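Fluvirucin B1 DH domain from module 1 (Actinomadura vulgaris, PDB 6OBV) probably catalyses dehydration of a carrier-bound beta-hydroxyacyl intermediate in the first module of the fluvirucin B1 polyketide synthase. Local coordinates at residues T102-L107 with H146-L151; L248-N253 with I296-P301; T277-T282 with A290-L295. One frame throughout, in Å; residues are numbered along the deposited sequence.

Contact 1 (T102-L107 with H146-L151)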
loop_
_atom_site.group_PDB
_atom_site.type_symbol
_atom_site.label_atom_id
_atom_site.label_comp_id
_atom_site.label_asym_id
_atom_site.label_seq_id
_atom_site.Cartn_x
_atom_site.Cartn_y
_atom_site.Cartn_z
ATOM N N THR A 102 20.729 -6.024 7.284
ATOM C CA THR A 102 21.833 -5.069 7.261
ATOM C C THR A 102 21.250 -3.666 7.268
ATOM O O THR A 102 20.305 -3.386 6.518
ATOM C CB THR A 102 22.740 -5.253 6.039
ATOM O OG1 THR A 102 23.165 -6.614 5.946
ATOM C CG2 THR A 102 23.978 -4.380 6.150
ATOM N N LEU A 103 21.787 -2.800 8.136
ATOM C CA LEU A 103 21.432 -1.388 8.095
ATOM C C LEU A 103 22.286 -0.712 7.031
ATOM O O LEU A 103 23.514 -0.830 7.035
ATOM C CB LEU A 103 21.635 -0.722 9.459
ATOM C CG LEU A 103 20.723 -1.140 10.636
ATOM C CD1 LEU A 103 19.250 -1.463 10.226
ATOM C CD2 LEU A 103 21.321 -2.250 11.472
ATOM N N GLU A 104 21.636 -0.031 6.095
ATOM C CA GLU A 104 22.339 0.536 4.949
ATOM C C GLU A 104 22.587 2.030 5.095
ATOM O O GLU A 104 23.716 2.494 4.911
ATOM C CB GLU A 104 21.543 0.265 3.671
ATOM C CG GLU A 104 21.046 -1.156 3.588
ATOM C CD GLU A 104 20.637 -1.525 2.192
ATOM O OE1 GLU A 104 20.252 -0.611 1.441
ATOM O OE2 GLU A 104 20.714 -2.721 1.840
ATOM N N ALA A 105 21.545 2.794 5.412
ATOM C CA ALA A 105 21.641 4.238 5.515
ATOM C C ALA A 105 20.977 4.664 6.816
ATOM O O ALA A 105 19.832 4.261 7.093
ATOM C CB ALA A 105 20.984 4.958 4.310
ATOM N N PRO A 106 21.652 5.451 7.640
ATOM C CA PRO A 106 20.999 5.982 8.833
ATOM C C PRO A 106 19.766 6.786 8.445
ATOM O O PRO A 106 19.684 7.351 7.348
ATOM C CB PRO A 106 22.081 6.860 9.472
ATOM C CG PRO A 106 23.159 6.982 8.430
ATOM C CD PRO A 106 23.078 5.793 7.573
ATOM N N LEU A 107 18.781 6.777 9.344
ATOM C CA LEU A 107 17.547 7.549 9.214
ATOM C C LEU A 107 17.607 8.656 10.255
ATOM O O LEU A 107 17.481 8.389 11.457
ATOM C CB LEU A 107 16.314 6.667 9.423
ATOM C CG LEU A 107 14.981 7.391 9.646
ATOM C CD1 LEU A 107 14.661 8.405 8.516
ATOM C CD2 LEU A 107 13.858 6.385 9.813
ATOM N N HIS A 146 16.757 1.983 4.104
ATOM C CA HIS A 146 17.544 2.014 5.330
ATOM C C HIS A 146 17.963 0.639 5.819
ATOM O O HIS A 146 18.878 0.544 6.641
ATOM C CB HIS A 146 16.754 2.726 6.444
ATOM C CG HIS A 146 16.532 4.188 6.176
ATOM N ND1 HIS A 146 17.543 5.116 6.265
ATOM C CD2 HIS A 146 15.425 4.874 5.797
ATOM C CE1 HIS A 146 17.070 6.313 5.965
ATOM N NE2 HIS A 146 15.784 6.189 5.675
ATOM N N ALA A 147 17.328 -0.421 5.337
ATOM C CA ALA A 147 17.527 -1.750 5.894
ATOM C C ALA A 147 17.066 -2.750 4.849
ATOM O O ALA A 147 16.061 -2.524 4.166
ATOM C CB ALA A 147 16.740 -1.938 7.199
ATOM N N ALA A 148 17.814 -3.830 4.703
ATOM C CA ALA A 148 17.442 -4.876 3.765
ATOM C C ALA A 148 17.892 -6.196 4.349
ATOM O O ALA A 148 18.972 -6.277 4.946
ATOM C CB ALA A 148 18.081 -4.671 2.389
ATOM N N GLY A 149 17.066 -7.220 4.190
ATOM C CA GLY A 149 17.495 -8.527 4.641
ATOM C C GLY A 149 16.602 -9.662 4.206
ATOM O O GLY A 149 16.052 -9.630 3.101
ATOM N N THR A 150 16.455 -10.671 5.071
ATOM C CA THR A 150 15.756 -11.899 4.723
ATOM C C THR A 150 14.998 -12.435 5.926
ATOM O O THR A 150 15.551 -12.547 7.030
ATOM C CB THR A 150 16.738 -12.953 4.210
ATOM O OG1 THR A 150 17.334 -12.484 2.998
ATOM C CG2 THR A 150 16.019 -14.254 3.936
ATOM N N LEU A 151 13.731 -12.754 5.699
ATOM C CA LEU A 151 12.882 -13.438 6.657
ATOM C C LEU A 151 12.764 -14.907 6.282
ATOM O O LEU A 151 12.784 -15.264 5.101
ATOM C CB LEU A 151 11.494 -12.800 6.692
ATOM C CG LEU A 151 11.486 -11.327 7.108
ATOM C CD1 LEU A 151 10.297 -10.555 6.488
ATOM C CD2 LEU A 151 11.479 -11.232 8.636
HETATM O O HOH W 1 20.997 -7.599 3.689
HETATM O O HOH W 2 19.936 2.121 8.741
#

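Contact 2 (L248-N253 with I296-P301)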
loop_
_atom_site.group_PDB
_atom_site.type_symbol
_atom_site.label_atom_id
_atom_site.label_comp_id
_atom_site.label_asym_id
_atom_site.label_seq_id
_atom_site.Cartn_x
_atom_site.Cartn_y
_atom_site.Cartn_z
ATOM N N LEU A 248 27.471 1.834 16.075
ATOM C CA LEU A 248 26.043 1.556 15.989
ATOM C C LEU A 248 25.812 0.179 15.378
ATOM O O LEU A 248 26.627 -0.287 14.578
ATOM C CB LEU A 248 25.310 2.601 15.136
ATOM C CG LEU A 248 25.447 4.063 15.560
ATOM C CD1 LEU A 248 24.768 4.965 14.531
ATOM C CD2 LEU A 248 24.858 4.259 16.939
ATOM N N PRO A 249 24.716 -0.489 15.739
ATOM C CA PRO A 249 24.368 -1.764 15.093
ATOM C C PRO A 249 24.392 -1.648 13.577
ATOM O O PRO A 249 24.013 -0.626 13.001
ATOM C CB PRO A 249 22.950 -2.047 15.602
ATOM C CG PRO A 249 22.854 -1.309 16.901
ATOM C CD PRO A 249 23.739 -0.090 16.769
ATOM N N PHE A 250 24.838 -2.712 12.925
ATOM C CA PHE A 250 24.966 -2.674 11.480
ATOM C C PHE A 250 24.361 -3.916 10.827
ATOM O O PHE A 250 23.582 -3.794 9.875
ATOM C CB PHE A 250 26.438 -2.504 11.098
ATOM C CG PHE A 250 26.715 -2.719 9.639
ATOM C CD1 PHE A 250 26.260 -1.814 8.693
ATOM C CD2 PHE A 250 27.441 -3.825 9.212
ATOM C CE1 PHE A 250 26.518 -2.016 7.336
ATOM C CE2 PHE A 250 27.697 -4.039 7.869
ATOM C CZ PHE A 250 27.237 -3.129 6.925
ATOM N N ALA A 251 24.689 -5.113 11.321
ATOM C CA ALA A 251 24.194 -6.353 10.719
ATOM C C ALA A 251 23.651 -7.285 11.787
ATOM O O ALA A 251 24.291 -7.492 12.827
ATOM C CB ALA A 251 25.291 -7.066 9.925
ATOM N N TRP A 252 22.478 -7.858 11.520
ATOM C CA TRP A 252 21.806 -8.775 12.433
ATOM C C TRP A 252 21.661 -10.131 11.760
ATOM O O TRP A 252 21.383 -10.198 10.559
ATOM C CB TRP A 252 20.424 -8.245 12.817
ATOM C CG TRP A 252 20.425 -6.834 13.360
ATOM C CD1 TRP A 252 20.617 -5.679 12.657
ATOM C CD2 TRP A 252 20.201 -6.445 14.720
ATOM N NE1 TRP A 252 20.541 -4.591 13.501
ATOM C CE2 TRP A 252 20.284 -5.035 14.772
ATOM C CE3 TRP A 252 19.940 -7.151 15.901
ATOM C CZ2 TRP A 252 20.108 -4.321 15.953
ATOM C CZ3 TRP A 252 19.774 -6.437 17.077
ATOM C CH2 TRP A 252 19.857 -5.039 17.093
ATOM N N ASN A 253 21.853 -11.215 12.523
ATOM C CA ASN A 253 21.540 -12.553 12.031
ATOM C C ASN A 253 20.805 -13.343 13.092
ATOM O O ASN A 253 21.146 -13.276 14.273
ATOM C CB ASN A 253 22.787 -13.323 11.599
ATOM C CG ASN A 253 23.552 -12.591 10.515
ATOM O OD1 ASN A 253 24.138 -11.531 10.775
ATOM N ND2 ASN A 253 23.527 -13.125 9.285
ATOM N N ILE A 296 26.586 -7.399 14.579
ATOM C CA ILE A 296 27.813 -6.666 14.282
ATOM C C ILE A 296 27.509 -5.179 14.386
ATOM O O ILE A 296 26.514 -4.702 13.818
ATOM C CB ILE A 296 28.361 -7.010 12.887
ATOM C CG1 ILE A 296 28.851 -8.451 12.846
ATOM C CG2 ILE A 296 29.484 -6.025 12.498
ATOM C CD1 ILE A 296 28.805 -9.065 11.461
ATOM N N SER A 297 28.334 -4.462 15.144
ATOM C CA SER A 297 28.319 -3.010 15.237
ATOM C C SER A 297 29.448 -2.430 14.384
ATOM O O SER A 297 30.438 -3.108 14.098
ATOM C CB SER A 297 28.481 -2.564 16.689
ATOM O OG SER A 297 27.247 -2.666 17.379
ATOM N N ARG A 298 29.290 -1.174 13.961
ATOM C CA ARG A 298 30.318 -0.542 13.147
ATOM C C ARG A 298 30.650 0.832 13.715
ATOM O O ARG A 298 29.749 1.576 14.117
ATOM C CB ARG A 298 29.875 -0.410 11.679
ATOM C CG ARG A 298 28.526 0.283 11.483
ATOM C CD ARG A 298 28.434 0.973 10.127
ATOM N NE ARG A 298 28.871 2.368 10.171
ATOM C CZ ARG A 298 29.759 2.905 9.336
ATOM N NH1 ARG A 298 30.321 2.170 8.386
ATOM N NH2 ARG A 298 30.087 4.180 9.446
ATOM N N PRO A 299 31.930 1.186 13.770
ATOM C CA PRO A 299 32.309 2.502 14.297
ATOM C C PRO A 299 31.751 3.630 13.432
ATOM O O PRO A 299 31.741 3.555 12.201
ATOM C CB PRO A 299 33.842 2.470 14.263
ATOM C CG PRO A 299 34.211 1.026 14.089
ATOM C CD PRO A 299 33.091 0.397 13.335
ATOM N N LEU A 300 31.272 4.676 14.092
ATOM C CA LEU A 300 30.783 5.845 13.378
ATOM C C LEU A 300 31.942 6.761 13.033
ATOM O O LEU A 300 32.703 7.140 13.930
ATOM C CB LEU A 300 29.780 6.608 14.213
ATOM C CG LEU A 300 28.331 6.376 13.820
ATOM C CD1 LEU A 300 27.460 7.249 14.698
ATOM C CD2 LEU A 300 28.089 6.636 12.312
ATOM N N PRO A 301 32.114 7.143 11.774
ATOM C CA PRO A 301 33.171 8.097 11.441
ATOM C C PRO A 301 32.883 9.450 12.075
ATOM O O PRO A 301 31.763 9.965 12.005
ATOM C CB PRO A 301 33.121 8.149 9.911
ATOM C CG PRO A 301 31.716 7.790 9.574
ATOM C CD PRO A 301 31.326 6.760 10.591
#

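Contact 3 (T277-T282 with A290-L295)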
loop_
_atom_site.group_PDB
_atom_site.type_symbol
_atom_site.label_atom_id
_atom_site.label_comp_id
_atom_site.label_asym_id
_atom_site.label_seq_id
_atom_site.Cartn_x
_atom_site.Cartn_y
_atom_site.Cartn_z
ATOM N N THR A 277 28.590 -10.155 18.572
ATOM C CA THR A 277 27.976 -10.451 19.861
ATOM C C THR A 277 26.687 -11.226 19.644
ATOM O O THR A 277 25.891 -10.884 18.765
ATOM C CB THR A 277 27.635 -9.163 20.652
ATOM O OG1 THR A 277 28.773 -8.286 20.705
ATOM C CG2 THR A 277 27.141 -9.507 22.091
ATOM N N SER A 278 26.458 -12.252 20.463
ATOM C CA SER A 278 25.146 -12.886 20.505
ATOM C C SER A 278 24.401 -12.413 21.746
ATOM O O SER A 278 25.012 -12.000 22.733
ATOM C CB SER A 278 25.259 -14.410 20.491
ATOM O OG SER A 278 25.718 -14.917 21.733
ATOM N N LEU A 279 23.072 -12.437 21.682
ATOM C CA LEU A 279 22.275 -11.961 22.807
ATOM C C LEU A 279 21.031 -12.817 22.952
ATOM O O LEU A 279 20.324 -13.094 21.977
ATOM C CB LEU A 279 21.841 -10.485 22.674
ATOM C CG LEU A 279 22.902 -9.408 22.478
ATOM C CD1 LEU A 279 22.604 -8.759 21.172
ATOM C CD2 LEU A 279 22.885 -8.374 23.571
ATOM N N HIS A 280 20.761 -13.210 24.184
ATOM C CA HIS A 280 19.592 -14.004 24.501
ATOM C C HIS A 280 18.866 -13.287 25.619
ATOM O O HIS A 280 19.452 -12.987 26.662
ATOM C CB HIS A 280 19.990 -15.440 24.852
ATOM C CG HIS A 280 20.614 -16.159 23.693
ATOM N ND1 HIS A 280 19.894 -16.524 22.572
ATOM C CD2 HIS A 280 21.899 -16.514 23.443
ATOM C CE1 HIS A 280 20.702 -17.100 21.699
ATOM N NE2 HIS A 280 21.923 -17.109 22.204
ATOM N N ILE A 281 17.618 -12.943 25.357
ATOM C CA ILE A 281 16.849 -12.034 26.181
ATOM C C ILE A 281 15.730 -12.844 26.806
ATOM O O ILE A 281 15.056 -13.623 26.119
ATOM C CB ILE A 281 16.338 -10.853 25.341
ATOM C CG1 ILE A 281 17.539 -10.052 24.832
ATOM C CG2 ILE A 281 15.439 -9.938 26.121
ATOM C CD1 ILE A 281 17.161 -9.004 23.836
ATOM N N THR A 282 15.574 -12.709 28.114
ATOM C CA THR A 282 14.536 -13.408 28.847
ATOM C C THR A 282 13.725 -12.379 29.610
ATOM O O THR A 282 14.104 -11.214 29.694
ATOM C CB THR A 282 15.136 -14.428 29.814
ATOM O OG1 THR A 282 16.205 -13.800 30.534
ATOM C CG2 THR A 282 15.660 -15.618 29.047
ATOM N N ALA A 290 13.572 -13.005 23.393
ATOM C CA ALA A 290 14.144 -12.865 22.066
ATOM C C ALA A 290 15.522 -13.490 22.076
ATOM O O ALA A 290 16.158 -13.618 23.131
ATOM C CB ALA A 290 14.230 -11.399 21.623
ATOM N N GLY A 291 15.960 -13.897 20.899
ATOM C CA GLY A 291 17.326 -14.356 20.710
ATOM C C GLY A 291 17.898 -13.661 19.499
ATOM O O GLY A 291 17.223 -13.499 18.483
ATOM N N ILE A 292 19.132 -13.211 19.625
ATOM C CA ILE A 292 19.878 -12.654 18.500
ATOM C C ILE A 292 21.137 -13.492 18.346
ATOM O O ILE A 292 21.995 -13.510 19.240
ATOM C CB ILE A 292 20.222 -11.177 18.704
ATOM C CG1 ILE A 292 18.949 -10.327 18.697
ATOM C CG2 ILE A 292 21.175 -10.719 17.621
ATOM C CD1 ILE A 292 18.890 -9.332 19.832
ATOM N N THR A 293 21.242 -14.211 17.229
ATOM C CA THR A 293 22.416 -15.062 17.045
ATOM C C THR A 293 23.675 -14.231 16.840
ATOM O O THR A 293 24.719 -14.523 17.428
ATOM C CB THR A 293 22.205 -16.011 15.872
ATOM O OG1 THR A 293 21.047 -16.819 16.135
ATOM C CG2 THR A 293 23.425 -16.903 15.695
ATOM N N SER A 294 23.600 -13.180 16.036
ATOM C CA SER A 294 24.790 -12.379 15.791
ATOM C C SER A 294 24.410 -10.932 15.556
ATOM O O SER A 294 23.512 -10.639 14.757
ATOM C CB SER A 294 25.558 -12.907 14.590
ATOM O OG SER A 294 26.663 -12.083 14.330
ATOM N N LEU A 295 25.118 -10.028 16.226
ATOM C CA LEU A 295 24.994 -8.597 15.972
ATOM C C LEU A 295 26.388 -8.035 15.733
ATOM O O LEU A 295 27.279 -8.215 16.567
ATOM C CB LEU A 295 24.308 -7.873 17.140
ATOM C CG LEU A 295 24.413 -6.344 17.088
ATOM C CD1 LEU A 295 23.710 -5.783 15.850
ATOM C CD2 LEU A 295 23.895 -5.717 18.374
HETATM O O HOH W 3 28.202 -6.158 18.343
#

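Contact 1 (T102-L107 with H146-L151)
His146 turns its ring back across the contact and fastens it to the backbone that runs on from strand 97-103. Its ND1 donates to Ala105 O over a short 2.6 Å, with an N-H...O angle of 165°. The acceptor lies in the ring plane, yet the ring nitrogen approaches the carbonyl from above its plane and not along a lone pair. Pro106 O also sits at the ring edge, 3.1 Å from His146 CE1, while Leu107 lies over one face, its CB 3.7 Å from the ring centroid in a CH-pi contact. Leu107 CG stands anti to the backbone N (chi1 166°), which brings CD1 alongside His146 NE2. A water donates to both Ala105 O and His146 O; the latter also accepts from Glu104 N at 2.9 Å, so two N-H groups and a shared water tie the bend following Leu103 to the strand.

Further along, the segments pair as antiparallel strands. Thr102 and Ala148 form a hydrogen-bonded pair, with Thr102 N reaching Ala148 O at 2.9 Å, and Leu103 and Ala147 the non-hydrogen-bonded pair beside it. On the opposite strand edge, His146 and Ala147 both face Val134, a classic beta bulge. Leu103 CD1 meets Ala147 CB at 4.0 Å on the sheet face covered by Phe82 of helix 79-92, consistent with the first hot-dog of the double hot-dog fold of polyketide synthase dehydratases.

The other face, carrying Thr102 and Ala148, is more polar. Glu104 extends beyond CG along this side and places OE2 3.3 Å from Ala148 CB, while OE1 forms a salt bridge with Arg145. Thr102 OG1 is hydrogen-bonded to Glu100 and accepts a longer hydrogen bond, 3.3 Å, from a second water, which also donates to Ala148 O.

Contact 2 (L248-N253 with I296-P301)
Strands 248-253 and 296-299 run antiparallel but strongly twisted, 131° between their directions, and their register slips by one residue where Phe250 and Ala251 both face Ile296. Ile296 O is consequently gripped twice, by Phe250 N at 2.8 Å, in the carbonyl plane but with a bent N-H...O angle of 143°, and by the straighter Ala251 N at 3.1 Å. Ile296 N returns a bond to Ala251 O, and Leu248 and Arg298 exchange a reciprocal pair beyond the bulge.

The extra residue brings the Phe250 side chain toward the partner strand. Phe250 CB touches Arg298 CG at 3.5 Å, and Arg298 CD follows 3.8 Å from Phe250 CD1, so the aliphatic part of the arginine runs obliquely past the ring; its poorly ordered guanidinium is not stacked on it. Ile296 CG2 approaches the ring edge loosely. At the other end Leu248 and Leu300 cross at a slant, Leu248 CD1 3.5 Å from Leu300 CD1 and each CG close behind, with Leu300 also resting on Val246 and Leu305. Ser297 CB packs on Leu248 O at 3.6 Å.

Pro249 and Trp252 head away from strand 296-299, and Trp252 packs on helix 79-92. The pairing is antiparallel, interrupted by a classic beta bulge at Phe250-Ala251 opposite Ile296, within what is probably the second hot-dog of a double hot-dog dehydratase.

Contact 3 (T277-T282 with A290-L295)
Ile281 runs out from the sheet on the face it shares with Ala290 and Ile292. Its CB lies 3.5 Å from Ala290 O, the same oxygen that accepts a hydrogen bond from Ile281 N at 2.7 Å, and 4.3 Å from Ala290 CB. CG1, set beside the backbone N (chi1 -64°), passes 4.2 Å from that carbonyl oxygen, and the extended chain then carries CD1 to 4.4 Å from Ile292 CD1. Leu230 of helix 227-232 touches both isoleucines.

Next along this face, Leu279 and Ile292 run alongside each other with their ends in the same direction, the CD1 atoms in touch, and Leu279 CD1 also approaches Leu295 CD2. Beneath them Ile292 N binds Leu279 O at 2.6 Å, almost in line with the C=O bond. On the reverse face His280 ND1 comes 3.8 Å from Gly291 CA, where there is no side chain to obstruct it. Segment 290-295 turns a corner at Thr293, which with Ser294 faces Asn253 in a classic beta bulge, and Ser278 CB packs tightly, 3.1 Å from Thr293 O.

Six backbone hydrogen bonds thus hold the register of this hairpin, while the face carrying Leu279, Ile281 and Ile292 adds apolar packing.

In the fold
Strand 97-103 and strand 247-257 are neighbours, so contacts 1 and 2 meet directly: Leu103 N probably bonds to Phe250 O at 2.7 Å, joining the two presumed hot-dog halves. Contacts 2 and 3 share strand 288-299, and Asn253 N probably bonds to Ser294 O at 2.8 Å where Thr293 and Ser294 bulge. Contact 3 is largely buried and aliphatic; contact 2 lies at the surface, mixing an arginine, an aromatic ring and leucines; contact 1 is partly buried and the most polar, with a histidine and two bridging waters. Contacts 1 and 3 do not touch, their nearest atoms being about 6 Å apart.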